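Thymine dioxygenase (Neurospora crassa, PDB 5C3Q) probably hydroxylates the methyl group of thymine, as a member of the iron- and 2-oxoglutarate-dependent dioxygenase family. Local coordinates at residues K51-Q56 against K159-E164. Numbering follows the deposited sequence.
With EDO (1,2-ethanediol), chain L.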
loop_
_atom_site.group_PDB
_atom_site.type_symbol
_atom_site.label_atom_id
_atom_site.label_comp_id
_atom_site.label_asym_id
_atom_site.label_seq_id
_atom_site.Cartn_x
_atom_site.Cartn_y
_atom_site.Cartn_z
ATOM N N LYS A 51 7.366 8.169 -11.582
ATOM C CA LYS A 51 7.482 7.653 -12.945
ATOM C C LYS A 51 8.934 7.253 -13.202
ATOM O O LYS A 51 9.833 7.625 -12.441
ATOM C CB LYS A 51 7.009 8.690 -13.977
ATOM C CG LYS A 51 7.767 10.013 -13.965
ATOM C CD LYS A 51 7.072 11.077 -14.806
ATOM C CE LYS A 51 7.363 10.929 -16.289
ATOM N NZ LYS A 51 6.585 11.922 -17.086
ATOM N N ASN A 52 9.149 6.487 -14.268
ATOM C CA ASN A 52 10.478 5.994 -14.644
ATOM C C ASN A 52 11.210 5.320 -13.493
ATOM O O ASN A 52 12.366 5.634 -13.197
ATOM C CB ASN A 52 11.321 7.123 -15.241
ATOM C CG ASN A 52 10.693 7.713 -16.488
ATOM O OD1 ASN A 52 9.938 7.043 -17.187
ATOM N ND2 ASN A 52 10.990 8.972 -16.765
ATOM N N ILE A 53 10.513 4.398 -12.838
ATOM C CA ILE A 53 11.113 3.565 -11.799
ATOM C C ILE A 53 11.850 2.403 -12.472
ATOM O O ILE A 53 11.594 2.105 -13.638
ATOM C CB ILE A 53 10.062 3.044 -10.782
ATOM C CG1 ILE A 53 8.891 2.344 -11.486
ATOM C CG2 ILE A 53 9.543 4.194 -9.927
ATOM C CD1 ILE A 53 8.105 1.408 -10.593
ATOM N N PRO A 54 12.765 1.738 -11.746
ATOM C CA PRO A 54 13.530 0.647 -12.365
ATOM C C PRO A 54 12.713 -0.592 -12.776
ATOM O O PRO A 54 13.185 -1.386 -13.593
ATOM C CB PRO A 54 14.558 0.271 -11.285
ATOM C CG PRO A 54 14.583 1.423 -10.341
ATOM C CD PRO A 54 13.196 1.983 -10.361
ATOM N N ILE A 55 11.513 -0.764 -12.226
ATOM C CA ILE A 55 10.649 -1.889 -12.609
ATOM C C ILE A 55 10.055 -1.623 -13.992
ATOM O O ILE A 55 9.377 -0.618 -14.191
ATOM C CB ILE A 55 9.518 -2.122 -11.580
ATOM C CG1 ILE A 55 10.114 -2.532 -10.230
ATOM C CG2 ILE A 55 8.553 -3.198 -12.069
ATOM C CD1 ILE A 55 9.150 -2.448 -9.065
ATOM N N GLN A 56 10.306 -2.531 -14.936
ATOM C CA GLN A 56 9.896 -2.347 -16.334
ATOM C C GLN A 56 8.385 -2.499 -16.535
ATOM O O GLN A 56 7.768 -3.382 -15.938
ATOM C CB GLN A 56 10.617 -3.351 -17.242
ATOM C CG GLN A 56 12.115 -3.131 -17.366
ATOM C CD GLN A 56 12.476 -1.831 -18.066
ATOM O OE1 GLN A 56 13.195 -1.002 -17.511
ATOM N NE2 GLN A 56 11.976 -1.644 -19.289
ATOM N N LYS A 159 11.190 -4.735 -3.230
ATOM C CA LYS A 159 12.091 -4.652 -2.077
ATOM C C LYS A 159 13.262 -3.716 -2.382
ATOM O O LYS A 159 13.650 -2.903 -1.543
ATOM C CB LYS A 159 12.598 -6.055 -1.713
ATOM C CG LYS A 159 13.774 -6.123 -0.749
ATOM C CD LYS A 159 14.229 -7.569 -0.594
ATOM C CE LYS A 159 15.570 -7.678 0.100
ATOM N NZ LYS A 159 16.053 -9.090 0.114
ATOM N N ALA A 160 13.812 -3.834 -3.588
ATOM C CA ALA A 160 14.895 -2.953 -4.035
ATOM C C ALA A 160 14.425 -1.499 -4.167
ATOM O O ALA A 160 15.141 -0.581 -3.780
ATOM C CB ALA A 160 15.477 -3.449 -5.350
ATOM N N LEU A 161 13.221 -1.290 -4.698
ATOM C CA LEU A 161 12.664 0.066 -4.816
ATOM C C LEU A 161 12.415 0.712 -3.450
ATOM O O LEU A 161 12.637 1.911 -3.274
ATOM C CB LEU A 161 11.369 0.050 -5.634
ATOM C CG LEU A 161 10.715 1.402 -5.931
ATOM C CD1 LEU A 161 11.690 2.367 -6.591
ATOM C CD2 LEU A 161 9.486 1.212 -6.808
ATOM N N HIS A 162 11.953 -0.078 -2.485
ATOM C CA HIS A 162 11.794 0.398 -1.109
ATOM C C HIS A 162 13.096 1.001 -0.591
ATOM O O HIS A 162 13.112 2.120 -0.067
ATOM C CB HIS A 162 11.360 -0.748 -0.193
ATOM C CG HIS A 162 11.207 -0.357 1.246
ATOM N ND1 HIS A 162 11.482 -1.221 2.282
ATOM C CD2 HIS A 162 10.801 0.800 1.820
ATOM C CE1 HIS A 162 11.257 -0.613 3.433
ATOM N NE2 HIS A 162 10.840 0.613 3.181
ATOM N N ILE A 163 14.181 0.250 -0.740
ATOM C CA ILE A 163 15.494 0.697 -0.282
ATOM C C ILE A 163 15.860 2.035 -0.932
ATOM O O ILE A 163 16.351 2.931 -0.253
ATOM C CB ILE A 163 16.576 -0.379 -0.545
ATOM C CG1 ILE A 163 16.364 -1.565 0.404
ATOM C CG2 ILE A 163 17.985 0.180 -0.350
ATOM C CD1 ILE A 163 17.063 -2.841 -0.021
ATOM N N GLU A 164 15.584 2.177 -2.228
ATOM C CA GLU A 164 15.939 3.400 -2.959
ATOM C C GLU A 164 15.075 4.596 -2.564
ATOM O O GLU A 164 15.577 5.711 -2.471
ATOM C CB GLU A 164 15.866 3.180 -4.480
ATOM C CG GLU A 164 16.796 2.097 -5.026
ATOM C CD GLU A 164 18.264 2.495 -5.077
ATOM O OE1 GLU A 164 18.665 3.504 -4.446
ATOM O OE2 GLU A 164 19.040 1.776 -5.754
HETATM C C1 EDO L . 5.372 0.505 -14.704
HETATM O O1 EDO L . 5.250 0.755 -13.299
HETATM C C2 EDO L . 6.576 1.260 -15.232
HETATM O O2 EDO L . 7.688 1.039 -14.359
#
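Leu-161 meets Ile-53, Pro-54 and Ile-55 in this protein of double-stranded beta-helix (DSBH) fold, a worked example of one branched side chain meeting three successive loop residues. The loop, between strand 47-51 of the main sheet and helix 57-71, packs on the long helix 147-173. The contact is structural packing away from the nickel, 2-oxoglutarate and thymine sites. Apolar side chains make it, no hydrogen bond joins the segments, and the closest CA atoms, those of Pro-54 and Leu-161, stand 7.6 Å apart.

Along the helix, Lys-159 O accepts a bond from Ile-163 N, and the contact itself begins at Leu-161. A chi1 of -176° sets CG opposite the backbone N; the fork of this buried leucine reaches out from the helix and its two methyls divide the work. CD1 lies 4.1 Å from CD of Pro-54, whose ring it meets with the two side chains roughly perpendicular. CD2 goes to the isoleucines, 4.0 Å from CD1 of Ile-53 and 4.3 Å from CD1 of Ile-55. Since those two isoleucine CD1 atoms are themselves 4.3 Å apart, the three methyls form a nearly equilateral triangle. Phe-226 of strand 222-227 touches both isoleucines, while Leu-224 of the same strand touches Leu-161; the contact thus joins loop, helix and sheet. Behind Ile-55, a 1,2-ethanediol, probably from the crystallisation liquor, lies beside the carbonyl, but its modelled O2 to Ile-55 O separation of 2.4 Å is doubtfully short.

His-162 turns to other neighbours, Val-184 and Ile-222. Three residues beyond Leu-161, Glu-164 packs against Phe-20 and Leu-24; Phe-20 also touches Leu-161 and Ile-53, and Leu-24 touches Pro-54. Glu-164 N donates to Ala-160 O (3.2 Å).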